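Local coordinates for glycine cleavage system H protein (Mycobacterium tuberculosis, PDB 3IFT) that probably carries the methylamine group of glycine from the P protein to the T protein of the glycine cleavage system on a covalently bound lipoyl arm, at residues 60-66 against 77-83; 42-48 against 97-101. All blocks are in the same frame, centred on the assembly; numbering follows the deposited sequence.

Interaction 1. Residues 60-66 against 77-83; sequences VTAGETF and DLYAPIS
Phe66 (chi1 60°, p) lays one face of its ring over Ala80: Ala80 CB lies 4.1 Å from the Phe66 ring centroid, 27° off the normal, a CH-pi contact, while Phe66 CE1 reaches Leu78 CB at 3.8 Å. Val60 closes on the same methyl, CG2 to Ala80 CB 3.6 Å. The backbones run antiparallel, with Thr65 and Tyr79 a non-hydrogen-bonded pair (CA-CA 4.3 Å). Phe66 N donates to Leu78 O (2.9 Å) and Ala80 N to Glu64 O (2.8 Å). Just before the strand, a type II turn from Thr61 to Glu64 bends the chain; Gly63 takes its third position at phi 87°, and Glu64 N returns to Thr61 O (3.0 Å). The turn is tied across by Gly63 N to Ala80 O (2.6 Å) and Ala62 N to Ser83 OG (2.9 Å), and clasped from within by Glu64 OE1, which accepts from Thr61 N (2.8 Å) and Thr61 OG1 (2.9 Å). This is the open end of a beta hairpin in the lipoyl-domain fold, where the paired chains pass from one sheet to the other. Phe66 also packs on Leu111 and Ile113 of strand 111-114, and Pro81 reaches Ile25 of strand 23-29 and Val35 of strand 32-37.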
loop_
_atom_site.group_PDB
_atom_site.type_symbol
_atom_site.label_atom_id
_atom_site.label_comp_id
_atom_site.label_asym_id
_atom_site.label_seq_id
_atom_site.Cartn_x
_atom_site.Cartn_y
_atom_site.Cartn_z
ATOM N N VAL A 60 -9.577 7.872 -6.334
ATOM C CA VAL A 60 -8.903 6.742 -6.995
ATOM C C VAL A 60 -9.870 5.610 -7.185
ATOM O O VAL A 60 -10.812 5.479 -6.441
ATOM C CB VAL A 60 -7.623 6.234 -6.226
ATOM C CG1 VAL A 60 -6.553 7.312 -6.230
ATOM C CG2 VAL A 60 -7.961 5.808 -4.811
ATOM N N THR A 61 -9.654 4.825 -8.228
ATOM C CA THR A 61 -10.437 3.636 -8.464
ATOM C C THR A 61 -9.480 2.452 -8.271
ATOM O O THR A 61 -8.276 2.570 -8.469
ATOM C CB THR A 61 -11.075 3.662 -9.862
ATOM O OG1 THR A 61 -10.050 3.782 -10.832
ATOM C CG2 THR A 61 -12.026 4.862 -10.017
ATOM N N ALA A 62 -10.039 1.347 -7.813
ATOM C CA ALA A 62 -9.342 0.124 -7.561
ATOM C C ALA A 62 -8.475 -0.243 -8.737
ATOM O O ALA A 62 -8.931 -0.253 -9.851
ATOM C CB ALA A 62 -10.344 -0.970 -7.294
ATOM N N GLY A 63 -7.201 -0.525 -8.482
ATOM C CA GLY A 63 -6.313 -1.016 -9.538
ATOM C C GLY A 63 -5.658 0.086 -10.310
ATOM O O GLY A 63 -4.781 -0.147 -11.115
ATOM N N GLU A 64 -6.072 1.307 -10.048
ATOM C CA GLU A 64 -5.540 2.455 -10.756
ATOM C C GLU A 64 -4.126 2.761 -10.280
ATOM O O GLU A 64 -3.896 2.808 -9.087
ATOM C CB GLU A 64 -6.416 3.664 -10.444
ATOM C CG GLU A 64 -6.050 4.942 -11.176
ATOM C CD GLU A 64 -6.924 6.092 -10.732
ATOM O OE1 GLU A 64 -8.066 5.833 -10.316
ATOM O OE2 GLU A 64 -6.470 7.248 -10.784
ATOM N N THR A 65 -3.207 3.026 -11.221
ATOM C CA THR A 65 -1.865 3.477 -10.864
ATOM C C THR A 65 -2.007 4.877 -10.301
ATOM O O THR A 65 -2.518 5.763 -10.980
ATOM C CB THR A 65 -0.932 3.519 -12.091
ATOM O OG1 THR A 65 -0.924 2.239 -12.700
ATOM C CG2 THR A 65 0.497 3.919 -11.702
ATOM N N PHE A 66 -1.610 5.085 -9.061
ATOM C CA PHE A 66 -1.606 6.439 -8.495
ATOM C C PHE A 66 -0.263 6.855 -7.953
ATOM O O PHE A 66 -0.135 7.854 -7.285
ATOM C CB PHE A 66 -2.706 6.659 -7.450
ATOM C CG PHE A 66 -2.664 5.753 -6.246
ATOM C CD1 PHE A 66 -1.647 4.851 -6.000
ATOM C CD2 PHE A 66 -3.672 5.863 -5.310
ATOM C CE1 PHE A 66 -1.676 4.045 -4.866
ATOM C CE2 PHE A 66 -3.689 5.083 -4.179
ATOM C CZ PHE A 66 -2.683 4.164 -3.962
ATOM N N ASP A 77 5.160 0.698 -9.928
ATOM C CA ASP A 77 3.916 1.421 -9.853
ATOM C C ASP A 77 3.199 1.065 -8.569
ATOM O O ASP A 77 3.287 -0.040 -8.077
ATOM C CB ASP A 77 3.036 1.108 -11.066
ATOM C CG ASP A 77 3.478 1.849 -12.307
ATOM O OD1 ASP A 77 4.228 2.839 -12.195
ATOM O OD2 ASP A 77 3.032 1.467 -13.401
ATOM N N LEU A 78 2.533 2.052 -8.015
ATOM C CA LEU A 78 1.661 1.877 -6.878
ATOM C C LEU A 78 0.261 1.900 -7.422
ATOM O O LEU A 78 -0.060 2.731 -8.249
ATOM C CB LEU A 78 1.859 3.033 -5.904
ATOM C CG LEU A 78 3.223 3.041 -5.226
ATOM C CD1 LEU A 78 3.447 4.282 -4.341
ATOM C CD2 LEU A 78 3.367 1.716 -4.434
ATOM N N TYR A 79 -0.575 0.988 -6.968
ATOM C CA TYR A 79 -1.967 0.925 -7.395
ATOM C C TYR A 79 -2.891 1.209 -6.221
ATOM O O TYR A 79 -2.594 0.856 -5.098
ATOM C CB TYR A 79 -2.266 -0.447 -7.936
ATOM C CG TYR A 79 -1.359 -0.841 -9.049
ATOM C CD1 TYR A 79 -1.572 -0.374 -10.335
ATOM C CD2 TYR A 79 -0.246 -1.618 -8.815
ATOM C CE1 TYR A 79 -0.739 -0.713 -11.363
ATOM C CE2 TYR A 79 0.599 -1.961 -9.854
ATOM C CZ TYR A 79 0.331 -1.502 -11.119
ATOM O OH TYR A 79 1.149 -1.838 -12.153
ATOM N N ALA A 80 -4.011 1.862 -6.494
ATOM C CA ALA A 80 -5.072 2.005 -5.514
ATOM C C ALA A 80 -5.618 0.590 -5.272
ATOM O O ALA A 80 -6.086 -0.068 -6.209
ATOM C CB ALA A 80 -6.141 2.971 -6.023
ATOM N N PRO A 81 -5.467 0.056 -4.035
ATOM C CA PRO A 81 -6.017 -1.279 -3.849
ATOM C C PRO A 81 -7.546 -1.250 -3.807
ATOM O O PRO A 81 -8.179 -2.231 -4.113
ATOM C CB PRO A 81 -5.447 -1.710 -2.471
ATOM C CG PRO A 81 -4.475 -0.667 -2.116
ATOM C CD PRO A 81 -4.937 0.570 -2.764
ATOM N N ILE A 82 -8.103 -0.099 -3.455
ATOM C CA ILE A 82 -9.544 0.114 -3.435
ATOM C C ILE A 82 -9.874 1.469 -4.015
ATOM O O ILE A 82 -9.003 2.297 -4.202
ATOM C CB ILE A 82 -10.119 0.026 -2.002
ATOM C CG1 ILE A 82 -9.538 1.100 -1.089
ATOM C CG2 ILE A 82 -9.915 -1.375 -1.442
ATOM C CD1 ILE A 82 -10.496 1.564 0.073
ATOM N N SER A 83 -11.140 1.649 -4.351
ATOM C CA SER A 83 -11.633 2.909 -4.826
ATOM C C SER A 83 -11.910 3.769 -3.630
ATOM O O SER A 83 -12.399 3.308 -2.602
ATOM C CB SER A 83 -12.929 2.730 -5.645
ATOM O OG SER A 83 -12.637 2.013 -6.822
#

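Interaction 2. Residues 42-48 against 97-101; sequences QSALGDV and PQLVN
Pro97 begins residues 97-101 with its ring against Val48: CB lies 3.8 Å from Val48 CG1 and 3.3 Å from Val48 O. Its own carbonyl accepts from Val100 N (Pro97 O to Val100 N, 2.9 Å), turning the chain into helix 99-102. Gln98 CA lies 5.1 Å from Val48 CA. The Gln98 side chain (chi1 m, chi2 t) extends past Asp47, Gln98 NE2 to Asp47 CB 3.5 Å; a water bridges Gln98 NE2 (2.6 Å) and Val48 O (2.7 Å). Val100 (chi1 t) points toward residues 42-48, CG1 4.0 Å from Val48 CG2, and its carbonyl O is 3.6 Å from Gln42 CB. Asn101, chi1 -57° (m), then brings its amide into the bend that follows helix 39-45. Asn101 ND2 donates to Gln42 OE1 (2.8 Å) and to Gly46 O (2.9 Å), whereas Asn101 OD1 accepts from Val48 N (2.7 Å). Gln42 folds back to meet it with chi1 and chi2 both p. Helical geometry lasts through Leu45, with Gly46 N bonded to Gln42 O (3.0 Å); Gly46 leaves it at phi 106°, psi 176°, and Asp47 and Val48 continue extended. One side-chain amide thus satisfies backbone groups on both sides of Asp47, a bridge that pins a helix-to-strand bend. The bend borders the predicted lipoyl-attachment site of this H-protein fold: Lys73, unmodified here, hydrogen-bonds through NZ to Ala44 O.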
loop_
_atom_site.group_PDB
_atom_site.type_symbol
_atom_site.label_atom_id
_atom_site.label_comp_id
_atom_site.label_asym_id
_atom_site.label_seq_id
_atom_site.Cartn_x
_atom_site.Cartn_y
_atom_site.Cartn_z
ATOM N N GLN A 42 9.392 -4.062 -0.522
ATOM C CA GLN A 42 10.441 -3.108 -0.223
ATOM C C GLN A 42 11.824 -3.783 -0.394
ATOM O O GLN A 42 12.765 -3.217 -0.982
ATOM C CB GLN A 42 10.236 -2.486 1.168
ATOM C CG GLN A 42 10.445 -3.384 2.371
ATOM C CD GLN A 42 11.901 -3.716 2.607
ATOM O OE1 GLN A 42 12.793 -3.011 2.140
ATOM N NE2 GLN A 42 12.149 -4.814 3.303
ATOM N N SER A 43 11.930 -5.019 0.051
ATOM C CA SER A 43 13.194 -5.714 -0.056
ATOM C C SER A 43 13.574 -5.942 -1.511
ATOM O O SER A 43 14.733 -5.752 -1.890
ATOM C CB SER A 43 13.140 -7.020 0.702
ATOM O OG SER A 43 14.452 -7.554 0.712
ATOM N N ALA A 44 12.586 -6.299 -2.324
ATOM C CA ALA A 44 12.808 -6.560 -3.732
ATOM C C ALA A 44 13.171 -5.288 -4.487
ATOM O O ALA A 44 14.019 -5.299 -5.364
ATOM C CB ALA A 44 11.568 -7.167 -4.353
ATOM N N LEU A 45 12.484 -4.207 -4.160
ATOM C CA LEU A 45 12.721 -2.950 -4.838
ATOM C C LEU A 45 14.114 -2.445 -4.550
ATOM O O LEU A 45 14.770 -1.928 -5.438
ATOM C CB LEU A 45 11.710 -1.921 -4.369
ATOM C CG LEU A 45 11.552 -0.647 -5.177
ATOM C CD1 LEU A 45 10.927 -0.963 -6.540
ATOM C CD2 LEU A 45 10.674 0.306 -4.320
ATOM N N GLY A 46 14.537 -2.537 -3.302
ATOM C CA GLY A 46 15.784 -1.932 -2.886
ATOM C C GLY A 46 15.476 -0.698 -2.056
ATOM O O GLY A 46 14.311 -0.317 -1.875
ATOM N N ASP A 47 16.515 -0.076 -1.542
ATOM C CA ASP A 47 16.362 1.162 -0.801
ATOM C C ASP A 47 15.570 2.212 -1.577
ATOM O O ASP A 47 15.950 2.655 -2.659
ATOM C CB ASP A 47 17.725 1.736 -0.417
ATOM C CG ASP A 47 18.441 0.897 0.608
ATOM O OD1 ASP A 47 17.806 0.103 1.331
ATOM O OD2 ASP A 47 19.661 1.058 0.691
ATOM N N VAL A 48 14.467 2.634 -0.984
ATOM C CA VAL A 48 13.615 3.570 -1.627
ATOM C C VAL A 48 14.255 4.929 -1.529
ATOM O O VAL A 48 14.556 5.424 -0.457
ATOM C CB VAL A 48 12.234 3.586 -1.023
ATOM C CG1 VAL A 48 11.394 4.631 -1.696
ATOM C CG2 VAL A 48 11.622 2.179 -1.147
ATOM N N PRO A 97 12.554 8.343 2.730
ATOM C CA PRO A 97 11.830 7.336 1.948
ATOM C C PRO A 97 12.160 5.900 2.386
ATOM O O PRO A 97 11.311 5.007 2.262
ATOM C CB PRO A 97 12.281 7.629 0.500
ATOM C CG PRO A 97 13.585 8.443 0.636
ATOM C CD PRO A 97 13.324 9.269 1.859
ATOM N N GLN A 98 13.355 5.680 2.945
ATOM C CA GLN A 98 13.715 4.339 3.379
ATOM C C GLN A 98 12.926 3.853 4.585
ATOM O O GLN A 98 13.066 2.723 4.970
ATOM C CB GLN A 98 15.210 4.209 3.650
ATOM C CG GLN A 98 16.016 4.091 2.358
ATOM C CD GLN A 98 17.508 4.005 2.611
ATOM O OE1 GLN A 98 17.940 3.522 3.659
ATOM N NE2 GLN A 98 18.289 4.507 1.682
ATOM N N LEU A 99 12.082 4.686 5.159
ATOM C CA LEU A 99 11.041 4.196 6.079
ATOM C C LEU A 99 10.223 3.085 5.456
ATOM O O LEU A 99 9.746 2.184 6.150
ATOM C CB LEU A 99 10.106 5.324 6.506
ATOM C CG LEU A 99 10.716 6.346 7.466
ATOM C CD1 LEU A 99 9.794 7.536 7.607
ATOM C CD2 LEU A 99 10.984 5.684 8.821
ATOM N N VAL A 100 10.006 3.182 4.155
ATOM C CA VAL A 100 9.295 2.133 3.416
ATOM C C VAL A 100 10.048 0.814 3.559
ATOM O O VAL A 100 9.467 -0.247 3.816
ATOM C CB VAL A 100 9.136 2.544 1.932
ATOM C CG1 VAL A 100 8.461 1.449 1.135
ATOM C CG2 VAL A 100 8.319 3.822 1.829
ATOM N N ASN A 101 11.366 0.885 3.454
ATOM C CA ASN A 101 12.207 -0.310 3.639
ATOM C C ASN A 101 12.356 -0.721 5.089
ATOM O O ASN A 101 12.293 -1.889 5.426
ATOM C CB ASN A 101 13.616 -0.026 3.137
ATOM C CG ASN A 101 13.651 0.388 1.735
ATOM O OD1 ASN A 101 13.927 1.554 1.430
ATOM N ND2 ASN A 101 13.445 -0.566 0.829
HETATM O O HOH W 1 17.152 6.111 -0.065
#

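Overall arrangement
Followed from the N terminus, the chain first supplies helix 39-45 and the bend after it, the opening half of interaction 2. It then runs through strand 48-52 and reaches residues 60-66, which residues 77-83 meet after only ten intervening residues, so interaction 1 closes a short hairpin loop. Residues 97-101 arrive later and complete interaction 2, whose wide loop encloses the whole of interaction 1; the two nest and do not cross. Their centres are 20 Å apart. The three-stranded sheet spans both: hairpin 65-71/75-79 starts at interaction 1 and turns near Lys73, beside interaction 2, illustrating how a local and a distant closure can lie on opposite sides of one domain.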